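Local coordinates for protein L-lysine 6-monooxygenase involved in desferrioxamine biosynthesis (Erwinia amylovora CFBP1430, PDB 5O8P) that probably hydroxylates a primary amine of cadaverine, using FAD and NADPH, during biosynthesis of the siderophore desferrioxamine, at residues 233-237 with 238-242; 319-323 with 324-328; 352-356 with 357-361. All coordinates share one frame; numbering follows the deposited sequence.

The three contacts are all local, each formed within one continuous stretch of chain, yet their settings and chemistry differ. Interaction 1 is partly buried, with more than half of its touching residues buried and none exposed, and joins a loop to the helical turn at 238-241, combining a carboxylate-hydroxyl bond with a leucine methyl over a tyrosine ring. Interaction 2 closes a beta hairpin nearer the surface and relies on backbone bonds backed by a glutamine amide. In interaction 3, mixed in burial, one carbonyl of a loop takes an indole and a backbone donor. Interactions 1 and 2 both meet the second subunit; 352-361 touches no other chain of the assembly. They share no elements.

Interaction 1. Residues 233-237 with 238-242; sequences PLEYT and KLTLE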
ATOM      1  N   PRO B 233      10.808 -13.192   6.867  1.00 43.41           N
ATOM      2  CA  PRO B 233      10.346 -12.851   5.530  1.00 43.99           C
ATOM      3  C   PRO B 233      11.466 -12.924   4.493  1.00 44.95           C
ATOM      4  O   PRO B 233      12.646 -12.834   4.829  1.00 46.00           O
ATOM      5  CB  PRO B 233       9.863 -11.408   5.685  1.00 41.91           C
ATOM      6  CG  PRO B 233      10.732 -10.855   6.744  1.00 41.23           C
ATOM      7  CD  PRO B 233      11.017 -11.987   7.689  1.00 42.32           C
ATOM      8  N   LEU B 234      11.059 -13.081   3.243  1.00 48.33           N
ATOM      9  CA  LEU B 234      11.935 -12.986   2.100  1.00 46.92           C
ATOM     10  C   LEU B 234      12.301 -11.519   1.987  1.00 45.39           C
ATOM     11  O   LEU B 234      11.397 -10.678   1.967  1.00 43.15           O
ATOM     12  CB  LEU B 234      11.189 -13.424   0.842  1.00 51.49           C
ATOM     13  CG  LEU B 234      11.986 -13.437  -0.450  1.00 62.07           C
ATOM     14  CD1 LEU B 234      12.863 -14.666  -0.474  1.00 58.10           C
ATOM     15  CD2 LEU B 234      11.056 -13.404  -1.663  1.00 70.88           C
ATOM     16  N   GLU B 235      13.601 -11.202   1.931  1.00 42.97           N
ATOM     17  CA  GLU B 235      14.045  -9.804   1.832  1.00 40.30           C
ATOM     18  C   GLU B 235      13.820  -9.224   0.421  1.00 40.24           C
ATOM     19  O   GLU B 235      14.445  -9.653  -0.545  1.00 39.03           O
ATOM     20  CB  GLU B 235      15.498  -9.663   2.264  1.00 43.33           C
ATOM     21  CG  GLU B 235      15.889  -8.218   2.657  1.00 46.50           C
ATOM     22  CD  GLU B 235      17.170  -8.177   3.509  1.00 47.29           C
ATOM     23  OE1 GLU B 235      17.251  -8.915   4.507  1.00 52.81           O
ATOM     24  OE2 GLU B 235      18.116  -7.424   3.160  1.00 45.98           O
ATOM     25  N   TYR B 236      12.920  -8.257   0.328  1.00 39.50           N
ATOM     26  CA  TYR B 236      12.421  -7.739  -0.958  1.00 39.76           C
ATOM     27  C   TYR B 236      12.620  -6.219  -1.140  1.00 38.78           C
ATOM     28  O   TYR B 236      12.112  -5.590  -2.099  1.00 37.12           O
ATOM     29  CB  TYR B 236      10.944  -8.107  -1.150  1.00 41.47           C
ATOM     30  CG  TYR B 236      10.534  -8.320  -2.598  1.00 46.59           C
ATOM     31  CD1 TYR B 236      11.001  -9.430  -3.316  1.00 51.76           C
ATOM     32  CD2 TYR B 236       9.650  -7.435  -3.247  1.00 48.31           C
ATOM     33  CE1 TYR B 236      10.629  -9.636  -4.644  1.00 55.09           C
ATOM     34  CE2 TYR B 236       9.259  -7.640  -4.573  1.00 51.36           C
ATOM     35  CZ  TYR B 236       9.748  -8.744  -5.274  1.00 54.27           C
ATOM     36  OH  TYR B 236       9.381  -8.961  -6.598  1.00 57.65           O
ATOM     37  N   THR B 237      13.386  -5.610  -0.238  1.00 36.00           N
ATOM     38  CA  THR B 237      13.726  -4.202  -0.322  1.00 35.70           C
ATOM     39  C   THR B 237      14.697  -4.030  -1.479  1.00 37.17           C
ATOM     40  O   THR B 237      15.570  -4.878  -1.695  1.00 40.95           O
ATOM     41  CB  THR B 237      14.348  -3.711   0.999  1.00 38.08           C
ATOM     42  OG1 THR B 237      15.365  -4.633   1.431  1.00 43.04           O
ATOM     43  CG2 THR B 237      13.276  -3.575   2.075  1.00 34.89           C
ATOM     44  N   LYS B 238      14.537  -2.936  -2.215  1.00 34.80           N
ATOM     45  CA  LYS B 238      15.126  -2.802  -3.552  1.00 33.75           C
ATOM     46  C   LYS B 238      16.647  -2.767  -3.604  1.00 34.59           C
ATOM     47  O   LYS B 238      17.229  -3.222  -4.587  1.00 37.92           O
ATOM     48  CB  LYS B 238      14.544  -1.594  -4.265  1.00 33.91           C
ATOM     49  CG  LYS B 238      13.080  -1.779  -4.573  1.00 34.96           C
ATOM     50  CD  LYS B 238      12.461  -0.529  -5.131  1.00 35.85           C
ATOM     51  CE  LYS B 238      10.964  -0.713  -5.251  1.00 39.08           C
ATOM     52  NZ  LYS B 238      10.333   0.565  -5.657  1.00 44.51           N
ATOM     53  N   LEU B 239      17.287  -2.253  -2.558  1.00 35.14           N
ATOM     54  CA  LEU B 239      18.749  -2.301  -2.488  1.00 36.24           C
ATOM     55  C   LEU B 239      19.271  -3.730  -2.359  1.00 36.84           C
ATOM     56  O   LEU B 239      20.310  -4.038  -2.909  1.00 39.29           O
ATOM     57  CB  LEU B 239      19.303  -1.416  -1.371  1.00 36.51           C
ATOM     58  CG  LEU B 239      19.295   0.101  -1.645  1.00 36.83           C
ATOM     59  CD1 LEU B 239      19.727   0.851  -0.382  1.00 37.62           C
ATOM     60  CD2 LEU B 239      20.156   0.463  -2.856  1.00 33.70           C
ATOM     61  N   THR B 240      18.549  -4.601  -1.652  1.00 37.92           N
ATOM     62  CA  THR B 240      18.896  -6.041  -1.578  1.00 36.86           C
ATOM     63  C   THR B 240      18.571  -6.775  -2.885  1.00 39.30           C
ATOM     64  O   THR B 240      19.312  -7.676  -3.270  1.00 43.41           O
ATOM     65  CB  THR B 240      18.212  -6.747  -0.381  1.00 33.83           C
ATOM     66  OG1 THR B 240      18.661  -6.139   0.830  1.00 34.46           O
ATOM     67  CG2 THR B 240      18.524  -8.227  -0.338  1.00 31.34           C
ATOM     68  N   LEU B 241      17.496  -6.395  -3.576  1.00 38.16           N
ATOM     69  CA  LEU B 241      17.191  -6.992  -4.893  1.00 41.43           C
ATOM     70  C   LEU B 241      18.323  -6.808  -5.933  1.00 42.32           C
ATOM     71  O   LEU B 241      18.479  -7.654  -6.828  1.00 44.58           O
ATOM     72  CB  LEU B 241      15.862  -6.469  -5.457  1.00 40.50           C
ATOM     73  CG  LEU B 241      14.585  -6.743  -4.652  1.00 41.51           C
ATOM     74  CD1 LEU B 241      13.346  -6.212  -5.380  1.00 40.44           C
ATOM     75  CD2 LEU B 241      14.441  -8.239  -4.325  1.00 43.49           C
ATOM     76  N   GLU B 242      19.121  -5.743  -5.792  1.00 35.80           N
ATOM     77  CA  GLU B 242      20.342  -5.568  -6.602  1.00 35.65           C
ATOM     78  C   GLU B 242      21.383  -6.674  -6.442  1.00 34.93           C
ATOM     79  O   GLU B 242      22.306  -6.756  -7.229  1.00 38.84           O
ATOM     80  CB  GLU B 242      21.032  -4.246  -6.286  1.00 36.84           C
ATOM     81  CG  GLU B 242      20.272  -2.992  -6.683  1.00 39.06           C
ATOM     82  CD  GLU B 242      21.199  -1.800  -6.910  1.00 42.43           C
ATOM     83  OE1 GLU B 242      22.120  -1.557  -6.072  1.00 37.57           O
ATOM     84  OE2 GLU B 242      21.035  -1.140  -7.978  1.00 42.10           O
TER
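The backbone passes from an extended conformation at T237 into a short, weakly bonded helical turn at about 238-241, and the first helical bond runs from L241 N to T237 O at 3.1 Å; T240 N reaches the same oxygen by a weak bond. Above this junction L241 leans back over Y236. Its CD1 sits 4.2 Å from the centroid of the Y236 ring and only 2° off the ring normal, a CH-pi contact over the middle of the face, while the other branch, CD2, lies 3.8 Å from Y236 CD1 at the rim. The loop after strand 221-225 thus enters its helical turn through an i to i+4 bond, with the leucine methyls folded back onto the loop, at a subunit interface where the Y236 side chain is about 9 Å from the bound FAD. T240, one residue earlier, serves the polar side: T240 OG1 donates to E235 OE2 at 2.7 Å, and E235 OE2 accepts it on its anti lone pair, the one away from OE1. The extended chain of E235, with CG anti to the backbone N (chi1 -160°), carries the oxygen across to the hydroxyl, and the two side chains meet at about a right angle. The same OE2 forms a salt bridge with R230 of the second subunit, which would probably stabilise its negative charge. Y236 OH bonds to E94 of the third subunit, and K238 forms a salt bridge with D284 of the second.

Interaction 2. Residues 319-323 with 324-328; sequences KLHQQ and EQDRA
Q322 folds its side chain over the CB of Q325, with Q322 CG 3.4 Å from Q325 CB. A bend at chi2 brings the amide back above the loop, where Q322 OE1 accepts a nearly straight bond (N-H...O 172°) from Q325 N at 3.2 Å. The donor stands well above the plane of the amide and approaches no lone pair. E324 N adds a weak bond to the same oxygen, so one side-chain carbonyl gathers two successive backbone N-H groups of the turn. The Q322 and Q325 side chains cross at about a right angle.

This is the tip of the hairpin of strands 315-322 and 327-333, part of a three-stranded antiparallel sheet with 303-311. Q322 and R327 form its last hydrogen-bonded pair, with Q322 N to R327 O at 3.0 Å and R327 N to Q322 O at 3.2 Å. D326 N reaches Q322 O as well, weakly, which makes a G1 beta bulge; D326 takes the left-handed conformation (phi 65°) usual at this position. The Q323 side chain comes within about 3 Å of that of R227, an NADP(+)-binding residue, although NADP(+) is not bound to this chain.

On the other face of the sheet, the H321 ring lies beside A328, its CD2 4.1 Å from A328 CB. D326 OD1 comes to the edge of that ring, in its plane and 3.3 Å from H321 CE1, although the carboxylate itself is turned 79° against the ring. The polar ends of two turn residues are used by the second subunit: E324 OE1 bonds to its Y251, and Q325 OE1 to the backbone N of its A429.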
ATOM      1  N   LYS B 319       9.658 -35.949  18.140  1.00 39.93           N
ATOM      2  CA  LYS B 319      10.683 -35.516  19.085  1.00 42.52           C
ATOM      3  C   LYS B 319      11.423 -34.346  18.458  1.00 46.01           C
ATOM      4  O   LYS B 319      11.905 -34.439  17.325  1.00 45.41           O
ATOM      5  CB  LYS B 319      11.660 -36.641  19.420  1.00 43.99           C
ATOM      6  CG  LYS B 319      11.025 -37.781  20.188  1.00 48.44           C
ATOM      7  CD  LYS B 319      12.007 -38.497  21.106  1.00 50.57           C
ATOM      8  CE  LYS B 319      11.296 -39.592  21.887  1.00 51.44           C
ATOM      9  NZ  LYS B 319      12.171 -40.217  22.909  1.00 52.81           N
ATOM     10  N   LEU B 320      11.496 -33.242  19.199  1.00 51.02           N
ATOM     11  CA  LEU B 320      12.084 -32.000  18.719  1.00 50.47           C
ATOM     12  C   LEU B 320      13.162 -31.523  19.682  1.00 49.57           C
ATOM     13  O   LEU B 320      13.119 -31.822  20.876  1.00 46.91           O
ATOM     14  CB  LEU B 320      11.002 -30.936  18.598  1.00 52.26           C
ATOM     15  CG  LEU B 320       9.872 -31.252  17.617  1.00 53.33           C
ATOM     16  CD1 LEU B 320       8.616 -30.487  17.965  1.00 54.91           C
ATOM     17  CD2 LEU B 320      10.286 -30.942  16.195  1.00 53.45           C
ATOM     18  N   HIS B 321      14.134 -30.790  19.152  1.00 50.32           N
ATOM     19  CA  HIS B 321      15.175 -30.178  19.959  1.00 52.37           C
ATOM     20  C   HIS B 321      15.206 -28.684  19.667  1.00 53.46           C
ATOM     21  O   HIS B 321      15.432 -28.272  18.525  1.00 55.26           O
ATOM     22  CB  HIS B 321      16.526 -30.808  19.655  1.00 55.68           C
ATOM     23  CG  HIS B 321      17.594 -30.406  20.615  1.00 57.10           C
ATOM     24  ND1 HIS B 321      18.593 -29.515  20.286  1.00 57.95           N
ATOM     25  CD2 HIS B 321      17.802 -30.750  21.907  1.00 55.44           C
ATOM     26  CE1 HIS B 321      19.382 -29.341  21.332  1.00 59.18           C
ATOM     27  NE2 HIS B 321      18.924 -30.081  22.327  1.00 57.86           N
ATOM     28  N   GLN B 322      14.968 -27.886  20.704  1.00 53.20           N
ATOM     29  CA  GLN B 322      14.919 -26.416  20.607  1.00 51.17           C
ATOM     30  C   GLN B 322      16.373 -25.923  20.781  1.00 50.17           C
ATOM     31  O   GLN B 322      16.902 -25.902  21.882  1.00 46.70           O
ATOM     32  CB  GLN B 322      13.842 -25.884  21.587  1.00 47.01           C
ATOM     33  CG  GLN B 322      14.004 -24.631  22.417  1.00 47.24           C
ATOM     34  CD  GLN B 322      14.124 -23.343  21.648  1.00 46.17           C
ATOM     35  OE1 GLN B 322      15.130 -23.152  20.980  1.00 48.08           O
ATOM     36  NE2 GLN B 322      13.215 -22.399  21.887  1.00 45.30           N
ATOM     37  N   GLN B 323      17.015 -25.586  19.658  1.00 53.43           N
ATOM     38  CA  GLN B 323      18.490 -25.430  19.579  1.00 57.19           C
ATOM     39  C   GLN B 323      19.017 -24.224  20.336  1.00 53.63           C
ATOM     40  O   GLN B 323      20.134 -24.257  20.833  1.00 53.14           O
ATOM     41  CB  GLN B 323      18.973 -25.339  18.115  1.00 62.80           C
ATOM     42  CG  GLN B 323      18.884 -26.643  17.323  1.00 66.31           C
ATOM     43  CD  GLN B 323      18.857 -26.438  15.804  1.00 71.67           C
ATOM     44  OE1 GLN B 323      18.143 -25.573  15.282  1.00 71.19           O
ATOM     45  NE2 GLN B 323      19.615 -27.262  15.087  1.00 73.19           N
ATOM     46  N   GLU B 324      18.215 -23.168  20.413  1.00 53.71           N
ATOM     47  CA  GLU B 324      18.599 -21.940  21.101  1.00 53.65           C
ATOM     48  C   GLU B 324      18.626 -22.177  22.598  1.00 48.10           C
ATOM     49  O   GLU B 324      19.640 -21.951  23.253  1.00 48.76           O
ATOM     50  CB  GLU B 324      17.623 -20.814  20.743  1.00 59.21           C
ATOM     51  CG  GLU B 324      18.046 -19.427  21.198  1.00 59.27           C
ATOM     52  CD  GLU B 324      17.325 -18.324  20.439  1.00 59.78           C
ATOM     53  OE1 GLU B 324      16.139 -18.052  20.746  1.00 55.22           O
ATOM     54  OE2 GLU B 324      17.949 -17.741  19.525  1.00 59.30           O
ATOM     55  N   GLN B 325      17.514 -22.667  23.124  1.00 45.98           N
ATOM     56  CA  GLN B 325      17.409 -23.014  24.545  1.00 45.60           C
ATOM     57  C   GLN B 325      18.259 -24.231  24.903  1.00 47.06           C
ATOM     58  O   GLN B 325      18.651 -24.370  26.048  1.00 43.35           O
ATOM     59  CB  GLN B 325      15.951 -23.291  24.901  1.00 43.68           C
ATOM     60  CG  GLN B 325      15.584 -23.236  26.366  1.00 43.39           C
ATOM     61  CD  GLN B 325      14.088 -23.452  26.582  1.00 43.81           C
ATOM     62  OE1 GLN B 325      13.276 -23.184  25.694  1.00 45.96           O
ATOM     63  NE2 GLN B 325      13.715 -23.939  27.766  1.00 43.05           N
ATOM     64  N   ASP B 326      18.520 -25.099  23.918  1.00 56.79           N
ATOM     65  CA  ASP B 326      19.256 -26.362  24.086  1.00 60.10           C
ATOM     66  C   ASP B 326      18.467 -27.313  24.991  1.00 57.42           C
ATOM     67  O   ASP B 326      18.983 -27.802  25.993  1.00 59.16           O
ATOM     68  CB  ASP B 326      20.693 -26.108  24.598  1.00 65.30           C
ATOM     69  CG  ASP B 326      21.621 -27.326  24.455  1.00 67.47           C
ATOM     70  OD1 ASP B 326      21.204 -28.384  23.934  1.00 70.08           O
ATOM     71  OD2 ASP B 326      22.791 -27.211  24.879  1.00 66.31           O
ATOM     72  N   ARG B 327      17.212 -27.563  24.615  1.00 55.95           N
ATOM     73  CA  ARG B 327      16.308 -28.430  25.382  1.00 57.58           C
ATOM     74  C   ARG B 327      15.354 -29.212  24.474  1.00 55.09           C
ATOM     75  O   ARG B 327      14.752 -28.647  23.548  1.00 53.65           O
ATOM     76  CB  ARG B 327      15.512 -27.601  26.396  1.00 62.12           C
ATOM     77  CG  ARG B 327      14.960 -28.414  27.554  1.00 65.92           C
ATOM     78  CD  ARG B 327      14.423 -27.502  28.655  1.00 70.29           C
ATOM     79  NE  ARG B 327      13.123 -27.976  29.139  1.00 76.28           N
ATOM     80  CZ  ARG B 327      12.180 -27.226  29.715  1.00 73.20           C
ATOM     81  NH1 ARG B 327      12.361 -25.923  29.921  1.00 74.38           N
ATOM     82  NH2 ARG B 327      11.037 -27.797  30.085  1.00 71.13           N
ATOM     83  N   ALA B 328      15.222 -30.513  24.749  1.00 51.99           N
ATOM     84  CA  ALA B 328      14.395 -31.411  23.943  1.00 46.91           C
ATOM     85  C   ALA B 328      12.945 -31.389  24.415  1.00 43.15           C
ATOM     86  O   ALA B 328      12.668 -31.083  25.575  1.00 44.02           O
ATOM     87  CB  ALA B 328      14.945 -32.827  23.997  1.00 44.96           C
TER

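Interaction 3. Residues 352-356 with 357-361; sequences GIQQR and IQWDE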
ATOM      1  N   GLY B 352      27.221 -42.148 -16.502  1.00 46.32           N
ATOM      2  CA  GLY B 352      27.943 -42.401 -17.743  1.00 44.66           C
ATOM      3  C   GLY B 352      28.930 -41.333 -18.207  1.00 42.32           C
ATOM      4  O   GLY B 352      29.728 -41.585 -19.117  1.00 40.86           O
ATOM      5  N   ILE B 353      28.883 -40.143 -17.608  1.00 39.23           N
ATOM      6  CA  ILE B 353      29.846 -39.089 -17.927  1.00 39.93           C
ATOM      7  C   ILE B 353      30.553 -38.558 -16.677  1.00 41.51           C
ATOM      8  O   ILE B 353      30.980 -37.413 -16.648  1.00 41.83           O
ATOM      9  CB  ILE B 353      29.182 -37.954 -18.757  1.00 38.23           C
ATOM     10  CG1 ILE B 353      28.008 -37.305 -18.018  1.00 38.98           C
ATOM     11  CG2 ILE B 353      28.698 -38.497 -20.090  1.00 38.47           C
ATOM     12  CD1 ILE B 353      27.483 -36.054 -18.701  1.00 38.07           C
ATOM     13  N   GLN B 354      30.733 -39.416 -15.673  1.00 43.42           N
ATOM     14  CA  GLN B 354      31.406 -39.027 -14.422  1.00 45.92           C
ATOM     15  C   GLN B 354      32.831 -38.540 -14.673  1.00 46.46           C
ATOM     16  O   GLN B 354      33.209 -37.472 -14.212  1.00 48.47           O
ATOM     17  CB  GLN B 354      31.421 -40.158 -13.391  1.00 48.25           C
ATOM     18  CG  GLN B 354      30.226 -40.104 -12.446  1.00 53.25           C
ATOM     19  CD  GLN B 354      30.081 -41.317 -11.553  1.00 55.46           C
ATOM     20  OE1 GLN B 354      30.829 -42.302 -11.641  1.00 52.77           O
ATOM     21  NE2 GLN B 354      29.093 -41.250 -10.670  1.00 56.42           N
ATOM     22  N   GLN B 355      33.606 -39.312 -15.424  1.00 50.21           N
ATOM     23  CA  GLN B 355      34.981 -38.940 -15.740  1.00 51.83           C
ATOM     24  C   GLN B 355      35.102 -37.599 -16.523  1.00 46.53           C
ATOM     25  O   GLN B 355      36.126 -36.928 -16.413  1.00 46.39           O
ATOM     26  CB  GLN B 355      35.755 -40.128 -16.402  1.00 60.11           C
ATOM     27  CG  GLN B 355      35.642 -40.341 -17.927  1.00 69.30           C
ATOM     28  CD  GLN B 355      34.294 -40.898 -18.425  1.00 71.23           C
ATOM     29  OE1 GLN B 355      33.450 -41.352 -17.639  1.00 73.01           O
ATOM     30  NE2 GLN B 355      34.078 -40.810 -19.737  1.00 61.01           N
ATOM     31  N   ARG B 356      34.058 -37.190 -17.244  1.00 42.86           N
ATOM     32  CA  ARG B 356      34.050 -35.935 -18.033  1.00 44.40           C
ATOM     33  C   ARG B 356      33.623 -34.680 -17.249  1.00 43.79           C
ATOM     34  O   ARG B 356      33.671 -33.562 -17.793  1.00 40.65           O
ATOM     35  CB  ARG B 356      33.080 -36.028 -19.219  1.00 44.80           C
ATOM     36  CG  ARG B 356      33.096 -37.269 -20.071  1.00 46.37           C
ATOM     37  CD  ARG B 356      33.911 -37.146 -21.338  1.00 45.47           C
ATOM     38  NE  ARG B 356      33.773 -35.874 -22.065  1.00 43.32           N
ATOM     39  CZ  ARG B 356      34.704 -35.399 -22.897  1.00 42.87           C
ATOM     40  NH1 ARG B 356      35.835 -36.064 -23.145  1.00 42.36           N
ATOM     41  NH2 ARG B 356      34.515 -34.237 -23.495  1.00 46.36           N
ATOM     42  N   ILE B 357      33.201 -34.859 -15.994  1.00 44.07           N
ATOM     43  CA  ILE B 357      32.640 -33.792 -15.177  1.00 44.97           C
ATOM     44  C   ILE B 357      33.671 -33.350 -14.133  1.00 47.06           C
ATOM     45  O   ILE B 357      34.353 -34.192 -13.545  1.00 50.13           O
ATOM     46  CB  ILE B 357      31.332 -34.275 -14.514  1.00 45.72           C
ATOM     47  CG1 ILE B 357      30.218 -34.261 -15.564  1.00 45.95           C
ATOM     48  CG2 ILE B 357      30.953 -33.419 -13.313  1.00 48.47           C
ATOM     49  CD1 ILE B 357      28.913 -34.890 -15.119  1.00 46.65           C
ATOM     50  N   GLN B 358      33.769 -32.037 -13.906  1.00 45.22           N
ATOM     51  CA  GLN B 358      34.644 -31.497 -12.866  1.00 43.74           C
ATOM     52  C   GLN B 358      33.909 -31.563 -11.535  1.00 44.18           C
ATOM     53  O   GLN B 358      32.855 -30.945 -11.387  1.00 44.17           O
ATOM     54  CB  GLN B 358      35.035 -30.046 -13.165  1.00 42.70           C
ATOM     55  CG  GLN B 358      35.706 -29.848 -14.506  1.00 42.08           C
ATOM     56  CD  GLN B 358      36.358 -28.490 -14.643  1.00 40.73           C
ATOM     57  OE1 GLN B 358      37.218 -28.137 -13.853  1.00 39.85           O
ATOM     58  NE2 GLN B 358      35.968 -27.735 -15.663  1.00 39.74           N
ATOM     59  N   TRP B 359      34.452 -32.324 -10.588  1.00 44.20           N
ATOM     60  CA  TRP B 359      33.872 -32.433  -9.248  1.00 45.98           C
ATOM     61  C   TRP B 359      34.705 -31.627  -8.259  1.00 47.36           C
ATOM     62  O   TRP B 359      35.924 -31.555  -8.393  1.00 47.74           O
ATOM     63  CB  TRP B 359      33.798 -33.903  -8.820  1.00 47.01           C
ATOM     64  CG  TRP B 359      33.036 -34.773  -9.801  1.00 46.29           C
ATOM     65  CD1 TRP B 359      33.552 -35.435 -10.873  1.00 43.00           C
ATOM     66  CD2 TRP B 359      31.622 -35.053  -9.800  1.00 45.07           C
ATOM     67  NE1 TRP B 359      32.557 -36.106 -11.535  1.00 44.06           N
ATOM     68  CE2 TRP B 359      31.365 -35.894 -10.895  1.00 43.69           C
ATOM     69  CE3 TRP B 359      30.555 -34.684  -8.969  1.00 45.72           C
ATOM     70  CZ2 TRP B 359      30.078 -36.368 -11.193  1.00 44.94           C
ATOM     71  CZ3 TRP B 359      29.269 -35.148  -9.275  1.00 44.34           C
ATOM     72  CH2 TRP B 359      29.049 -35.982 -10.373  1.00 44.28           C
ATOM     73  N   ASP B 360      34.043 -31.007  -7.286  1.00 50.89           N
ATOM     74  CA  ASP B 360      34.726 -30.236  -6.238  1.00 54.33           C
ATOM     75  C   ASP B 360      34.947 -31.111  -5.004  1.00 53.81           C
ATOM     76  O   ASP B 360      34.577 -32.286  -5.006  1.00 52.57           O
ATOM     77  CB  ASP B 360      33.958 -28.930  -5.915  1.00 59.46           C
ATOM     78  CG  ASP B 360      32.607 -29.156  -5.229  1.00 65.60           C
ATOM     79  OD1 ASP B 360      32.233 -30.313  -4.946  1.00 68.90           O
ATOM     80  OD2 ASP B 360      31.914 -28.152  -4.951  1.00 62.72           O
ATOM     81  N   GLU B 361      35.514 -30.523  -3.950  1.00 58.18           N
ATOM     82  CA  GLU B 361      35.885 -31.240  -2.711  1.00 61.04           C
ATOM     83  C   GLU B 361      34.745 -32.000  -2.013  1.00 54.82           C
ATOM     84  O   GLU B 361      35.004 -32.970  -1.299  1.00 48.96           O
ATOM     85  CB  GLU B 361      36.526 -30.275  -1.682  1.00 69.41           C
ATOM     86  CG  GLU B 361      37.789 -29.521  -2.111  1.00 72.45           C
ATOM     87  CD  GLU B 361      38.944 -30.411  -2.573  1.00 75.10           C
ATOM     88  OE1 GLU B 361      38.991 -31.603  -2.200  1.00 77.91           O
ATOM     89  OE2 GLU B 361      39.825 -29.910  -3.310  1.00 71.08           O
TER
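Q354 O is gripped by two donors that arrive from opposite faces of its carbonyl plane. W359 NE1 bonds to it at 3.1 Å, almost straight (N-H...O 167°) and with the oxygen lying in the plane of the indole; I357 N comes from the other face at 3.2 Å, well above the carbonyl plane. The second bond closes a type I beta turn over Q355 and R356, and the indole bond helps to set the rotation of the W359 ring. Along the indole's edge, Q354 CG lies 3.9 Å from W359 CZ2, the amide and ring planes standing 81° apart. I357 touches both W359 and I353: its CG2 covers one face of the W359 ring toward the rim, while CG1, anti to the carbonyl carbon (chi1 -77°), directs CD1 to within 3.9 Å of I353 CG1. The isoleucines meet obliquely, alongside I353 O.

Q355 O accepts from R375, and Q358 pairs through its backbone with D366 and I373 while its NE2 bonds to D374 O. R356, bent at chi2 and chi3, makes a cation-pi contact with Y128 and donates from NE to Y135 OH. The bend, in the long loop from strand 342-343 to strand 379-381, is thus tied to strands 121-129 and 134-141, a neighbouring antiparallel pair of the mixed sheet.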